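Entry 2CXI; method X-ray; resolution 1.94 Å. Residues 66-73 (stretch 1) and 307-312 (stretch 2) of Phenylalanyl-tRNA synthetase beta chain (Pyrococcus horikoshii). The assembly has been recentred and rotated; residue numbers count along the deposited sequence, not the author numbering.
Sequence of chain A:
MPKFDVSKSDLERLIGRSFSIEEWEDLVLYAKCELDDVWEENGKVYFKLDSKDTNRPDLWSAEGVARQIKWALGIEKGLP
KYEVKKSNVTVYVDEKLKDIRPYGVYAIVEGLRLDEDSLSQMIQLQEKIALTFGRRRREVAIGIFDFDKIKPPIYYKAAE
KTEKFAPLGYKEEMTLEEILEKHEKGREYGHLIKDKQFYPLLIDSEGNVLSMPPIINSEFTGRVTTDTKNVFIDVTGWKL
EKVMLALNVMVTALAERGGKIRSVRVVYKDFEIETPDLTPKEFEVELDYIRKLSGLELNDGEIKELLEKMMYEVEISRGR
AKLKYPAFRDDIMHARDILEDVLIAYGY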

ATOM      1  N   ALA A  66     -22.835 -32.889 -16.828  1.00 16.54           N
ATOM      2  CA  ALA A  66     -23.890 -32.074 -17.413  1.00 16.13           C
ATOM      3  C   ALA A  66     -23.347 -31.356 -18.631  1.00 17.25           C
ATOM      4  O   ALA A  66     -24.025 -31.216 -19.634  1.00 16.59           O
ATOM      5  N   ARG A  67     -22.110 -30.892 -18.539  1.00 16.51           N
ATOM      6  CA  ARG A  67     -21.511 -30.154 -19.657  1.00 17.43           C
ATOM      7  C   ARG A  67     -21.422 -31.093 -20.866  1.00 17.55           C
ATOM      8  O   ARG A  67     -21.901 -30.758 -21.941  1.00 18.18           O
ATOM      9  N   GLN A  68     -20.872 -32.292 -20.681  1.00 18.07           N
ATOM     10  CA  GLN A  68     -20.814 -33.253 -21.769  1.00 19.84           C
ATOM     11  C   GLN A  68     -22.154 -33.551 -22.375  1.00 18.34           C
ATOM     12  O   GLN A  68     -22.292 -33.586 -23.607  1.00 18.56           O
ATOM     13  N   ILE A  69     -23.122 -33.826 -21.514  1.00 17.57           N
ATOM     14  CA  ILE A  69     -24.481 -34.109 -21.989  1.00 17.95           C
ATOM     15  C   ILE A  69     -25.063 -32.934 -22.779  1.00 18.44           C
ATOM     16  O   ILE A  69     -25.736 -33.145 -23.789  1.00 20.05           O
ATOM     17  N   LYS A  70     -24.849 -31.705 -22.310  1.00 19.27           N
ATOM     18  CA  LYS A  70     -25.363 -30.535 -23.048  1.00 19.48           C
ATOM     19  C   LYS A  70     -24.802 -30.514 -24.479  1.00 19.12           C
ATOM     20  O   LYS A  70     -25.534 -30.228 -25.439  1.00 19.25           O
ATOM     21  N   TRP A  71     -23.505 -30.792 -24.624  1.00 18.91           N
ATOM     22  CA  TRP A  71     -22.874 -30.869 -25.946  1.00 18.07           C
ATOM     23  C   TRP A  71     -23.382 -32.066 -26.764  1.00 18.96           C
ATOM     24  O   TRP A  71     -23.706 -31.935 -27.966  1.00 18.86           O
ATOM     25  N   ALA A  72     -23.505 -33.217 -26.122  1.00 19.77           N
ATOM     26  CA  ALA A  72     -24.054 -34.399 -26.805  1.00 21.89           C
ATOM     27  C   ALA A  72     -25.458 -34.131 -27.365  1.00 23.46           C
ATOM     28  O   ALA A  72     -25.793 -34.564 -28.466  1.00 24.52           O
ATOM     29  N   LEU A  73     -26.270 -33.399 -26.613  1.00 23.81           N
ATOM     30  CA  LEU A  73     -27.616 -33.072 -27.054  1.00 25.20           C
ATOM     31  C   LEU A  73     -27.672 -31.860 -27.962  1.00 26.52           C
ATOM     32  O   LEU A  73     -28.747 -31.488 -28.394  1.00 27.89           O
ATOM     33  N   LEU A 307     -16.759 -33.311 -34.089  1.00 19.63           N
ATOM     34  CA  LEU A 307     -15.780 -32.697 -33.182  1.00 19.82           C
ATOM     35  C   LEU A 307     -16.338 -31.488 -32.414  1.00 19.75           C
ATOM     36  O   LEU A 307     -15.959 -31.253 -31.272  1.00 19.35           O
ATOM     37  N   GLU A 308     -17.253 -30.733 -33.031  1.00 19.49           N
ATOM     38  CA  GLU A 308     -17.956 -29.676 -32.287  1.00 21.18           C
ATOM     39  C   GLU A 308     -18.822 -30.191 -31.119  1.00 21.14           C
ATOM     40  O   GLU A 308     -18.911 -29.517 -30.113  1.00 21.49           O
ATOM     41  N   LYS A 309     -19.442 -31.375 -31.256  1.00 21.18           N
ATOM     42  CA  LYS A 309     -20.127 -32.038 -30.140  1.00 21.50           C
ATOM     43  C   LYS A 309     -19.179 -32.492 -29.033  1.00 20.47           C
ATOM     44  O   LYS A 309     -19.629 -32.781 -27.954  1.00 21.36           O
HETATM   45  N   MSE A 310     -17.883 -32.583 -29.332  1.00 20.34           N
HETATM   46  CA  MSE A 310     -16.844 -33.028 -28.383  1.00 20.44           C
HETATM   47  C   MSE A 310     -16.083 -31.828 -27.815  1.00 19.64           C
HETATM   48  O   MSE A 310     -15.053 -31.970 -27.154  1.00 18.68           O
HETATM   49  N   MSE A 311     -16.641 -30.651 -28.066  1.00 20.24           N
HETATM   50  CA  MSE A 311     -16.196 -29.379 -27.482  1.00 22.51           C
HETATM   51  C   MSE A 311     -14.966 -28.801 -28.167  1.00 21.05           C
HETATM   52  O   MSE A 311     -14.244 -27.984 -27.567  1.00 19.72           O
ATOM     53  N   TYR A 312     -14.756 -29.162 -29.438  1.00 20.28           N
ATOM     54  CA  TYR A 312     -13.645 -28.571 -30.189  1.00 19.39           C
ATOM     55  C   TYR A 312     -14.100 -27.385 -31.022  1.00 20.51           C
ATOM     56  O   TYR A 312     -15.194 -27.387 -31.574  1.00 20.37           O
TER

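Two segments more than 230 residues apart in sequence meet here over a small interface, with 330 Å² buried in all, and no direct hydrogen bond joins them. Along stretch 2, Leu 307 (chi1 m, chi2 t) stays out of reach. Glu 308 sets its CA-to-CB bond sideways and the end of its side chain leads away; what it offers is its backbone, with O 3.2 Å from CD1 of Trp 71 at the ring edge.

Lys 309 lies closest in backbone register to Trp 71, the two CA atoms 5.1 Å apart. Its side chain is extended, m at chi1 and t thereafter; the near end, with CG of Lys 309 4.0 Å from O of Trp 71, lies against stretch 1, and the residue remains partly exposed. Its O lies 3.3 Å from CB of Trp 71, near the plane of the indole.

Met 310 points away, with all three chi angles m, yet its O accepts a hydrogen bond of 2.9 Å from a water. The same water donates a weak one, 3.5 Å long, to OE1 of Gln 68, giving the stretches an indirect polar link.

Met 311, a selenomethionine, is the centre of the packing. Its positive phi (79°) accompanies a sideways CA-to-CB bond, and the m, t, m rotamer lays the flexible, unbranched chain over one face of Trp 71, which points toward stretch 2 with chi1 at -100° and has NE1 hydrogen-bonded elsewhere in the structure. CG of Met 311 sits 3.5 Å from the centroid of the five-membered ring in a CH-pi contact, and SE 4.5 Å from that of the six-membered ring. SE of Met 311 also lies 4.1 Å from CG of Arg 67, and CE of Met 311 3.3 Å from OE1 of Gln 68. Arg 67 (t, t, p) and Gln 68 (chi1 -124°, between wells) both start sideways, but their ends come nearer. Tyr 312 directs its CA-to-CB bond away and buries no surface against stretch 1.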

ATOM      1  CB  ALA A  66     -24.389 -31.065 -16.386  1.00 16.23           C
ATOM      2  CB  ARG A  67     -20.121 -29.621 -19.232  1.00 15.93           C
ATOM      3  CG  ARG A  67     -19.423 -28.630 -20.210  1.00 18.50           C
ATOM      4  CD  ARG A  67     -18.255 -27.941 -19.485  1.00 19.71           C
ATOM      5  NE  ARG A  67     -17.348 -28.956 -18.963  1.00 23.72           N
ATOM      6  CZ  ARG A  67     -16.619 -28.860 -17.855  1.00 21.52           C
ATOM      7  NH1 ARG A  67     -16.639 -27.758 -17.087  1.00 22.65           N
ATOM      8  NH2 ARG A  67     -15.843 -29.887 -17.528  1.00 22.88           N
ATOM      9  CB  GLN A  68     -20.274 -34.593 -21.313  1.00 21.00           C
ATOM     10  CG  GLN A  68     -19.136 -34.967 -22.112  1.00 29.51           C
ATOM     11  CD  GLN A  68     -18.014 -34.373 -21.397  1.00 39.84           C
ATOM     12  OE1 GLN A  68     -17.039 -33.895 -21.985  1.00 44.93           O
ATOM     13  NE2 GLN A  68     -18.163 -34.344 -20.068  1.00 44.54           N
ATOM     14  CB  ILE A  69     -25.365 -34.572 -20.818  1.00 17.70           C
ATOM     15  CG1 ILE A  69     -24.853 -35.923 -20.317  1.00 15.98           C
ATOM     16  CG2 ILE A  69     -26.874 -34.680 -21.227  1.00 16.77           C
ATOM     17  CD1 ILE A  69     -25.443 -36.311 -18.922  1.00 18.80           C
ATOM     18  CB  LYS A  70     -25.043 -29.201 -22.327  1.00 18.41           C
ATOM     19  CG  LYS A  70     -26.016 -28.903 -21.140  1.00 20.88           C
ATOM     20  CD  LYS A  70     -25.855 -27.493 -20.591  1.00 22.35           C
ATOM     21  CE  LYS A  70     -24.550 -27.342 -19.832  1.00 28.49           C
ATOM     22  NZ  LYS A  70     -24.630 -26.047 -19.015  1.00 35.64           N
ATOM     23  CB  TRP A  71     -21.332 -30.895 -25.799  1.00 18.36           C
ATOM     24  CG  TRP A  71     -20.705 -29.554 -26.047  1.00 17.79           C
ATOM     25  CD1 TRP A  71     -20.055 -29.166 -27.167  1.00 18.86           C
ATOM     26  CD2 TRP A  71     -20.664 -28.429 -25.144  1.00 18.19           C
ATOM     27  NE1 TRP A  71     -19.604 -27.862 -27.029  1.00 19.66           N
ATOM     28  CE2 TRP A  71     -19.960 -27.395 -25.790  1.00 18.29           C
ATOM     29  CE3 TRP A  71     -21.155 -28.195 -23.841  1.00 20.33           C
ATOM     30  CZ2 TRP A  71     -19.754 -26.128 -25.198  1.00 19.20           C
ATOM     31  CZ3 TRP A  71     -20.936 -26.941 -23.241  1.00 19.01           C
ATOM     32  CH2 TRP A  71     -20.242 -25.927 -23.925  1.00 19.21           C
ATOM     33  CB  ALA A  72     -24.077 -35.585 -25.864  1.00 21.11           C
ATOM     34  CB  LEU A  73     -28.550 -32.829 -25.844  1.00 24.56           C
ATOM     35  CG  LEU A  73     -28.684 -34.033 -24.910  1.00 23.58           C
ATOM     36  CD1 LEU A  73     -29.408 -33.655 -23.603  1.00 26.24           C
ATOM     37  CD2 LEU A  73     -29.301 -35.270 -25.608  1.00 27.14           C
ATOM     38  CB  LEU A 307     -14.535 -32.285 -33.963  1.00 19.57           C
ATOM     39  CG  LEU A 307     -13.677 -33.446 -34.488  1.00 21.19           C
ATOM     40  CD1 LEU A 307     -12.632 -32.848 -35.421  1.00 21.87           C
ATOM     41  CD2 LEU A 307     -13.004 -34.215 -33.361  1.00 20.83           C
ATOM     42  CB  GLU A 308     -18.740 -28.747 -33.225  1.00 20.72           C
ATOM     43  CG  GLU A 308     -17.826 -27.938 -34.134  1.00 21.01           C
ATOM     44  CD  GLU A 308     -18.580 -27.046 -35.110  1.00 24.91           C
ATOM     45  OE1 GLU A 308     -19.697 -27.413 -35.506  1.00 29.62           O
ATOM     46  OE2 GLU A 308     -18.029 -25.990 -35.493  1.00 27.30           O
ATOM     47  CB  LYS A 309     -20.909 -33.280 -30.622  1.00 21.81           C
ATOM     48  CG  LYS A 309     -22.134 -32.979 -31.462  1.00 23.86           C
ATOM     49  CD  LYS A 309     -22.727 -34.266 -32.046  1.00 24.58           C
ATOM     50  CE  LYS A 309     -23.860 -33.918 -33.031  1.00 31.99           C
ATOM     51  NZ  LYS A 309     -24.650 -35.144 -33.395  1.00 34.29           N
HETATM   52  CB  MSE A 310     -15.905 -34.027 -29.049  1.00 19.92           C
HETATM   53  CG  MSE A 310     -16.641 -35.253 -29.573  1.00 23.68           C
HETATM   54 SE   MSE A 310     -17.586 -36.174 -28.033  1.00 32.85          SE
HETATM   55  CE  MSE A 310     -16.017 -36.866 -27.003  1.00 24.98           C
HETATM   56  CB  MSE A 311     -15.987 -29.473 -25.961  1.00 20.96           C
HETATM   57  CG  MSE A 311     -17.245 -29.948 -25.216  1.00 24.05           C
HETATM   58 SE   MSE A 311     -17.041 -29.903 -23.294  1.00 34.68          SE
HETATM   59  CE  MSE A 311     -15.708 -31.067 -23.129  1.00 21.30           C
ATOM     60  CB  TYR A 312     -12.966 -29.547 -31.174  1.00 19.04           C
ATOM     61  CG  TYR A 312     -12.228 -30.718 -30.587  1.00 18.50           C
ATOM     62  CD1 TYR A 312     -10.825 -30.691 -30.424  1.00 15.96           C
ATOM     63  CD2 TYR A 312     -12.918 -31.892 -30.276  1.00 17.22           C
ATOM     64  CE1 TYR A 312     -10.144 -31.800 -29.910  1.00 20.26           C
ATOM     65  CE2 TYR A 312     -12.235 -33.001 -29.766  1.00 15.19           C
ATOM     66  CZ  TYR A 312     -10.875 -32.960 -29.608  1.00 17.19           C
ATOM     67  OH  TYR A 312     -10.227 -34.072 -29.115  1.00 18.59           O
TER
HETATM   68  O   HOH W   1     -15.246 -33.852 -24.935  1.00 26.96           O